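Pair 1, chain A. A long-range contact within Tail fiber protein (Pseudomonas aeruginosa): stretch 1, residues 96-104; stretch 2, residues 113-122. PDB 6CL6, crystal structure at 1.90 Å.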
# COMPACT_ATOMS: atom_id res chain seq x y z
N THR A 96 45.41 -33.99 -21.03
CA THR A 96 44.65 -32.85 -21.53
C THR A 96 45.38 -32.28 -22.74
O THR A 96 46.53 -32.64 -23.02
CB THR A 96 44.50 -31.75 -20.48
OG1 THR A 96 45.79 -31.20 -20.20
CG2 THR A 96 43.91 -32.27 -19.17
N SER A 97 44.71 -31.36 -23.45
CA SER A 97 45.28 -30.66 -24.62
C SER A 97 45.53 -29.22 -24.21
O SER A 97 44.59 -28.41 -24.17
CB SER A 97 44.32 -30.71 -25.82
OG SER A 97 44.09 -32.05 -26.25
N GLU A 98 46.79 -28.91 -23.89
CA GLU A 98 47.17 -27.60 -23.38
C GLU A 98 48.41 -27.08 -24.08
O GLU A 98 49.27 -27.85 -24.52
CB GLU A 98 47.48 -27.66 -21.88
CG GLU A 98 46.29 -27.95 -21.04
CD GLU A 98 46.61 -28.16 -19.57
OE1 GLU A 98 47.53 -27.50 -19.04
OE2 GLU A 98 45.94 -29.01 -18.97
N MET A 99 48.52 -25.75 -24.12
CA MET A 99 49.69 -25.06 -24.71
C MET A 99 50.09 -23.87 -23.85
O MET A 99 49.23 -23.14 -23.33
CB MET A 99 49.37 -24.55 -26.12
CG MET A 99 50.50 -23.79 -26.81
SD MET A 99 50.04 -23.05 -28.40
CE MET A 99 49.76 -24.52 -29.36
N TYR A 100 51.41 -23.68 -23.75
CA TYR A 100 52.04 -22.59 -23.02
C TYR A 100 53.16 -21.99 -23.87
O TYR A 100 53.70 -22.65 -24.77
CB TYR A 100 52.63 -23.07 -21.67
CG TYR A 100 51.58 -23.61 -20.75
CD1 TYR A 100 51.08 -24.90 -20.92
CD2 TYR A 100 51.08 -22.84 -19.69
CE1 TYR A 100 50.10 -25.42 -20.08
CE2 TYR A 100 50.11 -23.35 -18.84
CZ TYR A 100 49.62 -24.64 -19.06
OH TYR A 100 48.63 -25.15 -18.25
N VAL A 101 53.53 -20.75 -23.56
CA VAL A 101 54.63 -20.06 -24.23
C VAL A 101 55.45 -19.31 -23.19
O VAL A 101 54.92 -18.83 -22.17
CB VAL A 101 54.10 -19.11 -25.33
CG1 VAL A 101 53.31 -17.95 -24.69
CG2 VAL A 101 55.24 -18.59 -26.17
N ARG A 102 56.78 -19.24 -23.43
CA ARG A 102 57.67 -18.42 -22.59
C ARG A 102 58.88 -17.95 -23.41
O ARG A 102 59.01 -18.22 -24.61
CB ARG A 102 58.12 -19.14 -21.33
CG ARG A 102 59.17 -20.22 -21.51
CD ARG A 102 59.78 -20.65 -20.19
NE ARG A 102 60.77 -21.70 -20.41
CZ ARG A 102 61.57 -22.18 -19.49
NH1 ARG A 102 61.49 -21.75 -18.26
NH2 ARG A 102 62.44 -23.11 -19.81
N VAL A 103 59.76 -17.20 -22.74
CA VAL A 103 60.82 -16.51 -23.44
C VAL A 103 61.99 -16.28 -22.49
O VAL A 103 61.82 -16.02 -21.30
CB VAL A 103 60.32 -15.19 -24.05
CG1 VAL A 103 59.92 -14.23 -22.96
CG2 VAL A 103 61.39 -14.57 -24.95
N SER A 104 63.20 -16.41 -23.03
CA SER A 104 64.39 -15.95 -22.37
C SER A 104 65.04 -14.82 -23.19
O SER A 104 65.33 -15.00 -24.38
CB SER A 104 65.41 -17.07 -22.16
OG SER A 104 66.64 -16.52 -21.64
N GLU A 113 67.61 -15.50 -18.82
CA GLU A 113 66.66 -14.97 -17.85
C GLU A 113 65.28 -15.33 -18.36
O GLU A 113 64.71 -14.62 -19.18
CB GLU A 113 66.81 -13.46 -17.71
CG GLU A 113 68.17 -13.04 -17.15
CD GLU A 113 68.30 -11.52 -17.05
OE1 GLU A 113 67.26 -10.86 -16.85
OE2 GLU A 113 69.42 -11.01 -17.18
N TRP A 114 64.73 -16.45 -17.88
CA TRP A 114 63.46 -16.96 -18.37
C TRP A 114 62.30 -16.22 -17.73
O TRP A 114 62.30 -15.97 -16.53
CB TRP A 114 63.33 -18.44 -18.07
CG TRP A 114 64.26 -19.29 -18.91
CD1 TRP A 114 65.47 -19.79 -18.54
CD2 TRP A 114 64.03 -19.71 -20.24
NE1 TRP A 114 66.02 -20.49 -19.59
CE2 TRP A 114 65.15 -20.46 -20.64
CE3 TRP A 114 62.99 -19.51 -21.15
CZ2 TRP A 114 65.24 -21.02 -21.91
CZ3 TRP A 114 63.09 -20.07 -22.41
CH2 TRP A 114 64.20 -20.82 -22.77
N LEU A 115 61.33 -15.84 -18.54
CA LEU A 115 60.09 -15.35 -17.96
C LEU A 115 59.17 -16.51 -17.66
O LEU A 115 59.38 -17.62 -18.13
CB LEU A 115 59.45 -14.37 -18.90
CG LEU A 115 60.28 -13.20 -19.38
CD1 LEU A 115 59.42 -12.26 -20.21
CD2 LEU A 115 60.96 -12.46 -18.20
N PRO A 116 58.16 -16.31 -16.80
CA PRO A 116 57.25 -17.40 -16.48
C PRO A 116 56.44 -17.83 -17.70
O PRO A 116 56.15 -17.04 -18.61
CB PRO A 116 56.32 -16.81 -15.40
CG PRO A 116 57.03 -15.62 -14.90
CD PRO A 116 57.82 -15.09 -16.05
N TRP A 117 56.04 -19.10 -17.70
CA TRP A 117 55.19 -19.60 -18.76
C TRP A 117 53.84 -18.89 -18.76
O TRP A 117 53.24 -18.63 -17.71
CB TRP A 117 54.97 -21.10 -18.57
CG TRP A 117 56.12 -21.95 -18.82
CD1 TRP A 117 56.98 -22.44 -17.90
CD2 TRP A 117 56.56 -22.45 -20.09
NE1 TRP A 117 57.92 -23.21 -18.49
CE2 TRP A 117 57.69 -23.25 -19.85
CE3 TRP A 117 56.12 -22.28 -21.40
CZ2 TRP A 117 58.38 -23.88 -20.85
CZ3 TRP A 117 56.81 -22.93 -22.41
CH2 TRP A 117 57.94 -23.71 -22.13
N GLN A 118 53.36 -18.57 -19.96
CA GLN A 118 52.04 -18.00 -20.16
C GLN A 118 51.18 -19.02 -20.89
O GLN A 118 51.60 -19.68 -21.85
CB GLN A 118 52.16 -16.72 -20.99
CG GLN A 118 50.86 -16.09 -21.47
CD GLN A 118 49.97 -15.58 -20.35
OE1 GLN A 118 49.32 -16.34 -19.65
NE2 GLN A 118 50.00 -14.28 -20.13
N ARG A 119 49.95 -19.16 -20.44
CA ARG A 119 49.07 -20.15 -21.03
C ARG A 119 48.49 -19.64 -22.35
O ARG A 119 48.12 -18.47 -22.46
CB ARG A 119 47.90 -20.48 -20.10
CG ARG A 119 47.07 -21.59 -20.64
CD ARG A 119 46.62 -22.51 -19.56
NE ARG A 119 45.74 -23.54 -20.08
CZ ARG A 119 44.88 -24.22 -19.32
NH1 ARG A 119 44.80 -23.93 -18.04
NH2 ARG A 119 44.10 -25.16 -19.86
N CYS A 120 48.38 -20.54 -23.33
CA CYS A 120 47.84 -20.20 -24.63
C CYS A 120 46.45 -20.77 -24.88
O CYS A 120 45.59 -20.05 -25.38
CB CYS A 120 48.78 -20.68 -25.74
SG CYS A 120 50.38 -19.86 -25.69
N ASP A 121 46.19 -22.02 -24.54
CA ASP A 121 44.90 -22.58 -24.84
C ASP A 121 43.82 -21.88 -23.99
O ASP A 121 44.07 -21.39 -22.89
CB ASP A 121 44.91 -24.08 -24.61
CG ASP A 121 45.00 -24.46 -23.15
OD1 ASP A 121 46.14 -24.53 -22.63
OD2 ASP A 121 43.95 -24.67 -22.53
N ILE A 122 42.60 -21.83 -24.53
CA ILE A 122 41.53 -21.04 -23.92
C ILE A 122 40.97 -21.70 -22.66
O ILE A 122 40.06 -21.16 -21.99
CB ILE A 122 40.41 -20.77 -24.94
CG1 ILE A 122 39.66 -22.05 -25.32
CG2 ILE A 122 40.95 -20.09 -26.21
CD1 ILE A 122 38.46 -21.79 -26.22
O HOH W 1 42.58 -27.67 -22.48
O HOH W 2 59.86 -19.83 -16.96

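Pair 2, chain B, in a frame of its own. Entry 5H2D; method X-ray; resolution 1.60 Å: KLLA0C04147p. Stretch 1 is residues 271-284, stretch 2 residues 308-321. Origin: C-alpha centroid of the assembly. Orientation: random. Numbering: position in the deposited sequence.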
# COMPACT_ATOMS: atom_id res chain seq x y z
N GLY B 271 -13.42 15.06 4.81
CA GLY B 271 -12.67 15.23 6.04
C GLY B 271 -11.25 15.65 5.70
O GLY B 271 -11.00 16.22 4.64
N ARG B 272 -10.35 15.36 6.62
CA ARG B 272 -8.93 15.62 6.41
C ARG B 272 -8.23 14.27 6.44
O ARG B 272 -8.39 13.51 7.40
CB ARG B 272 -8.40 16.59 7.47
CG ARG B 272 -9.18 17.91 7.49
CD ARG B 272 -8.45 19.00 8.27
NE ARG B 272 -7.52 19.74 7.42
CZ ARG B 272 -6.46 20.40 7.87
NH1 ARG B 272 -6.19 20.41 9.17
NH2 ARG B 272 -5.67 21.04 7.02
N TRP B 273 -7.49 13.96 5.38
CA TRP B 273 -6.95 12.61 5.26
C TRP B 273 -5.83 12.33 6.25
O TRP B 273 -5.36 11.19 6.32
CB TRP B 273 -6.49 12.32 3.82
CG TRP B 273 -5.59 13.34 3.16
CD1 TRP B 273 -5.96 14.30 2.25
CD2 TRP B 273 -4.18 13.48 3.33
NE1 TRP B 273 -4.87 15.03 1.85
CE2 TRP B 273 -3.76 14.56 2.51
CE3 TRP B 273 -3.22 12.82 4.11
CZ2 TRP B 273 -2.43 14.98 2.44
CZ3 TRP B 273 -1.90 13.23 4.04
CH2 TRP B 273 -1.52 14.31 3.21
N ASN B 274 -5.39 13.31 7.04
CA ASN B 274 -4.50 13.04 8.16
C ASN B 274 -5.23 12.92 9.49
O ASN B 274 -4.58 12.82 10.53
CB ASN B 274 -3.41 14.12 8.25
CG ASN B 274 -3.96 15.47 8.60
OD1 ASN B 274 -5.10 15.80 8.28
ND2 ASN B 274 -3.13 16.29 9.25
N GLU B 275 -6.57 12.90 9.48
CA GLU B 275 -7.32 12.95 10.73
C GLU B 275 -8.57 12.08 10.74
O GLU B 275 -8.64 11.12 11.50
CB GLU B 275 -7.70 14.40 11.05
CG GLU B 275 -8.35 14.57 12.41
CD GLU B 275 -8.60 16.03 12.76
OE1 GLU B 275 -8.44 16.90 11.87
OE2 GLU B 275 -8.95 16.30 13.93
N SER B 276 -9.58 12.41 9.93
CA SER B 276 -10.83 11.65 10.02
C SER B 276 -11.69 11.96 8.81
O SER B 276 -11.55 13.01 8.17
CB SER B 276 -11.59 11.97 11.31
OG SER B 276 -12.00 13.32 11.33
N VAL B 277 -12.60 11.03 8.51
CA VAL B 277 -13.54 11.18 7.41
C VAL B 277 -14.94 10.81 7.90
O VAL B 277 -15.11 9.79 8.57
CB VAL B 277 -13.16 10.32 6.19
CG1 VAL B 277 -14.32 10.26 5.21
CG2 VAL B 277 -11.92 10.91 5.52
N SER B 278 -15.92 11.63 7.55
CA SER B 278 -17.32 11.43 7.89
C SER B 278 -18.14 11.39 6.60
O SER B 278 -17.66 11.78 5.53
CB SER B 278 -17.83 12.54 8.81
OG SER B 278 -17.14 12.52 10.05
N ALA B 279 -19.39 10.94 6.70
CA ALA B 279 -20.20 10.79 5.51
C ALA B 279 -21.66 11.05 5.86
O ALA B 279 -22.03 11.11 7.04
CB ALA B 279 -20.05 9.39 4.90
N LYS B 280 -22.48 11.19 4.83
CA LYS B 280 -23.91 11.33 5.02
C LYS B 280 -24.64 10.81 3.80
O LYS B 280 -24.12 10.82 2.68
CB LYS B 280 -24.30 12.79 5.29
CG LYS B 280 -24.26 13.67 4.07
CD LYS B 280 -23.83 15.08 4.45
CE LYS B 280 -24.52 15.53 5.72
NZ LYS B 280 -26.01 15.41 5.59
N LYS B 281 -25.86 10.33 4.03
CA LYS B 281 -26.73 9.95 2.93
C LYS B 281 -27.24 11.20 2.23
O LYS B 281 -27.64 12.17 2.88
CB LYS B 281 -27.91 9.12 3.44
CG LYS B 281 -28.79 8.53 2.33
CD LYS B 281 -28.19 7.22 1.80
CE LYS B 281 -28.95 6.67 0.59
NZ LYS B 281 -29.03 7.64 -0.54
N VAL B 282 -27.21 11.17 0.91
CA VAL B 282 -27.81 12.22 0.09
C VAL B 282 -29.23 11.79 -0.24
O VAL B 282 -29.45 10.66 -0.71
CB VAL B 282 -26.98 12.45 -1.18
CG1 VAL B 282 -27.68 13.43 -2.10
CG2 VAL B 282 -25.59 12.97 -0.82
N LEU B 283 -30.19 12.67 0.02
CA LEU B 283 -31.60 12.30 -0.01
C LEU B 283 -32.26 12.58 -1.35
O LEU B 283 -33.20 11.87 -1.73
CB LEU B 283 -32.35 13.05 1.09
CG LEU B 283 -31.65 12.95 2.45
CD1 LEU B 283 -32.29 13.89 3.46
CD2 LEU B 283 -31.66 11.51 2.94
N LYS B 284 -31.79 13.59 -2.08
CA LYS B 284 -32.27 13.89 -3.42
C LYS B 284 -31.21 13.49 -4.43
O LYS B 284 -30.12 14.07 -4.42
CB LYS B 284 -32.60 15.38 -3.54
CG LYS B 284 -33.65 15.87 -2.56
CD LYS B 284 -33.45 17.34 -2.24
CE LYS B 284 -34.55 17.89 -1.34
NZ LYS B 284 -35.76 18.27 -2.12
N PRO B 308 -23.48 3.57 9.75
CA PRO B 308 -24.12 4.33 8.67
C PRO B 308 -25.53 4.76 9.03
O PRO B 308 -26.24 4.10 9.79
CB PRO B 308 -24.13 3.35 7.50
CG PRO B 308 -23.17 2.27 7.86
CD PRO B 308 -23.16 2.19 9.34
N LYS B 309 -25.93 5.88 8.45
CA LYS B 309 -27.25 6.45 8.66
C LYS B 309 -27.87 6.75 7.30
O LYS B 309 -27.20 7.28 6.41
CB LYS B 309 -27.18 7.74 9.50
CG LYS B 309 -26.55 7.59 10.86
CD LYS B 309 -27.37 6.69 11.78
CE LYS B 309 -26.80 6.71 13.19
NZ LYS B 309 -27.63 5.93 14.17
N TYR B 310 -29.15 6.41 7.14
CA TYR B 310 -29.84 6.67 5.88
C TYR B 310 -30.72 7.91 5.92
O TYR B 310 -31.31 8.26 4.89
CB TYR B 310 -30.68 5.44 5.48
CG TYR B 310 -29.88 4.38 4.73
CD1 TYR B 310 -29.07 3.48 5.41
CD2 TYR B 310 -29.94 4.31 3.35
CE1 TYR B 310 -28.35 2.51 4.73
CE2 TYR B 310 -29.20 3.35 2.65
CZ TYR B 310 -28.42 2.46 3.36
OH TYR B 310 -27.70 1.49 2.69
N ASP B 311 -30.80 8.59 7.05
CA ASP B 311 -31.70 9.74 7.19
C ASP B 311 -31.04 11.06 6.83
O ASP B 311 -31.68 12.11 6.95
CB ASP B 311 -32.26 9.81 8.62
CG ASP B 311 -31.19 9.93 9.68
OD1 ASP B 311 -30.01 10.18 9.34
OD2 ASP B 311 -31.52 9.78 10.88
N GLY B 312 -29.78 11.05 6.38
CA GLY B 312 -29.11 12.27 6.01
C GLY B 312 -28.28 12.92 7.11
O GLY B 312 -27.63 13.93 6.84
N THR B 313 -28.30 12.38 8.32
CA THR B 313 -27.40 12.88 9.34
C THR B 313 -26.00 12.33 9.11
O THR B 313 -25.81 11.32 8.43
CB THR B 313 -27.88 12.50 10.75
OG1 THR B 313 -27.93 11.08 10.87
CG2 THR B 313 -29.27 13.08 11.02
N ARG B 314 -25.01 13.03 9.65
CA ARG B 314 -23.62 12.65 9.43
C ARG B 314 -23.20 11.52 10.37
O ARG B 314 -23.67 11.42 11.50
CB ARG B 314 -22.69 13.84 9.63
CG ARG B 314 -22.85 14.93 8.59
CD ARG B 314 -21.62 15.84 8.54
NE ARG B 314 -21.34 16.49 9.82
CZ ARG B 314 -20.41 16.07 10.68
NH1 ARG B 314 -20.23 16.72 11.82
NH2 ARG B 314 -19.67 15.02 10.40
N PHE B 315 -22.31 10.66 9.87
CA PHE B 315 -21.75 9.60 10.70
C PHE B 315 -20.26 9.46 10.42
O PHE B 315 -19.82 9.66 9.28
CB PHE B 315 -22.46 8.26 10.46
CG PHE B 315 -22.52 7.84 9.02
CD1 PHE B 315 -23.50 8.34 8.17
CD2 PHE B 315 -21.61 6.92 8.51
CE1 PHE B 315 -23.57 7.96 6.84
CE2 PHE B 315 -21.68 6.52 7.18
CZ PHE B 315 -22.65 7.04 6.34
N ASN B 316 -19.50 9.15 11.46
CA ASN B 316 -18.07 8.91 11.31
C ASN B 316 -17.82 7.58 10.63
O ASN B 316 -18.53 6.59 10.87
CB ASN B 316 -17.39 8.94 12.68
CG ASN B 316 -17.47 10.30 13.34
OD1 ASN B 316 -17.45 11.33 12.66
ND2 ASN B 316 -17.56 10.31 14.67
N VAL B 317 -16.81 7.54 9.76
CA VAL B 317 -16.44 6.33 9.04
C VAL B 317 -15.01 5.92 9.34
O VAL B 317 -14.73 4.72 9.52
CB VAL B 317 -16.66 6.48 7.52
CG1 VAL B 317 -18.13 6.71 7.20
CG2 VAL B 317 -15.82 7.62 6.98
N TRP B 318 -14.09 6.88 9.42
CA TRP B 318 -12.68 6.56 9.61
C TRP B 318 -12.00 7.63 10.46
O TRP B 318 -12.27 8.82 10.30
CB TRP B 318 -11.97 6.43 8.25
CG TRP B 318 -10.48 6.38 8.40
CD1 TRP B 318 -9.73 5.29 8.73
CD2 TRP B 318 -9.57 7.48 8.28
NE1 TRP B 318 -8.41 5.64 8.82
CE2 TRP B 318 -8.28 6.98 8.54
CE3 TRP B 318 -9.72 8.83 7.97
CZ2 TRP B 318 -7.14 7.78 8.49
CZ3 TRP B 318 -8.59 9.63 7.92
CH2 TRP B 318 -7.32 9.10 8.19
N HIS B 319 -11.11 7.19 11.35
CA HIS B 319 -10.25 8.10 12.10
C HIS B 319 -8.85 7.53 12.17
O HIS B 319 -8.68 6.31 12.29
CB HIS B 319 -10.79 8.34 13.52
CG HIS B 319 -10.15 9.51 14.21
ND1 HIS B 319 -8.85 9.48 14.68
CD2 HIS B 319 -10.63 10.74 14.52
CE1 HIS B 319 -8.56 10.64 15.24
NE2 HIS B 319 -9.63 11.42 15.16
N VAL B 320 -7.85 8.41 12.13
CA VAL B 320 -6.45 7.98 12.15
C VAL B 320 -6.12 7.31 13.47
O VAL B 320 -6.60 7.73 14.54
CB VAL B 320 -5.53 9.18 11.87
CG1 VAL B 320 -5.59 10.18 13.01
CG2 VAL B 320 -4.09 8.72 11.64
N ASN B 321 -5.29 6.27 13.41
CA ASN B 321 -4.78 5.64 14.61
C ASN B 321 -3.88 6.60 15.39
O ASN B 321 -3.23 7.48 14.81
CB ASN B 321 -3.99 4.37 14.26
CG ASN B 321 -4.89 3.23 13.84
OD1 ASN B 321 -5.96 3.03 14.40
ND2 ASN B 321 -4.46 2.46 12.83
O HOH W 3 -27.10 9.95 6.56

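Both pairs set two extended segments side by side in antiparallel fashion, and 14 central residues superpose with an RMSD of 0.8 Å on N, CA and C. The firmest common element is a hydrogen-bonded pair: Val101(A) with Gln118(A) in pair 1, Ala279(B) with Phe315(B) in pair 2. In pair 1 the bonds run from Val101(A) N to Gln118(A) O at 2.8 Å and from Gln118(A) N to Val101(A) O at 2.7 Å; in pair 2, Ala279(B) N to Phe315(B) O and Phe315(B) N to Ala279(B) O both measure 2.9 Å. The next pair along, Tyr100(A) with Arg119(A) and Ser278(B) with Asn316(B), is of the non-hydrogen-bonded kind, with no backbone bond between its members, and its CA atoms lie 4.3 Å apart in both proteins.

Beyond this point both carbonyls at the Met99(A) and Val277(B) position meet two successive amides. Cys120(A) N donates to Met99(A) O at 2.7 Å, with a weak bond from Asp121(A) N at 3.5 Å. In pair 2, Val317(B) N and Trp318(B) N reach Val277(B) O at 3.1 and 3.2 Å, and the register slips by one in a beta bulge; that oxygen's place is less certain than most. Psi is near -40° at both Cys120(A) and Val317(B), whose compact side chains almost coincide. Each packs on its neighbours: Cys120(A) SG lies 3.6 Å from Val101(A) CG1, and Val317(B) CG1 lies 4.0 Å from Ala279(B) CB.

The amide of the same residue, Met99(A) or Val277(B), is satisfied differently. Asp121(A) uses its carboxylate: Met99(A) N donates to Asp121(A) OD1 at 3.1 Å, while the same group holds Arg119(A) in a salt bridge, NH2 to OD2 at 2.7 Å. At the matching position Trp318(B) supplies its backbone, Val277(B) N to Trp318(B) O at 2.9 Å, and its indole packs on the same valine, Trp318(B) CE3 lying 3.9 Å from Val277(B) CG2.

On the face of Tyr100(A) and Arg119(A), the tyrosine is long enough for its OH to lie 3.6 Å from Arg119(A) CD, and that hydroxyl also bonds Glu98(A) OE1 at 2.7 Å. Pair 2 uses short polar groups instead, Ser278(B) OG donating to Asn316(B) OD1 at 2.9 Å. On the face of Ala279(B) and Phe315(B), the alanine is small and the ring closes over it, Ala279(B) CB lying 3.8 Å from Phe315(B) CZ.

The most telling contrast is Arg102(A) against Lys280(B). The flat guanidinium of Arg102(A) stacks on Trp114(A), centres 3.8 Å apart, while its CG sits 3.5 Å from the centroid of the Trp117(A) six-membered ring. Lys280(B), whose ammonium is a compact donor, curls so that NZ gives a hydrogen bond to Gly312(B) O at 2.5 Å, its CE resting 3.4 Å from Arg314(B) CG. Gly312(B) suits its positive phi of 94°, where a CB would jam against the preceding carbonyl; Leu115(A), at the matching position with phi -86°, instead packs CD1 3.4 Å from Val103(A) CG1.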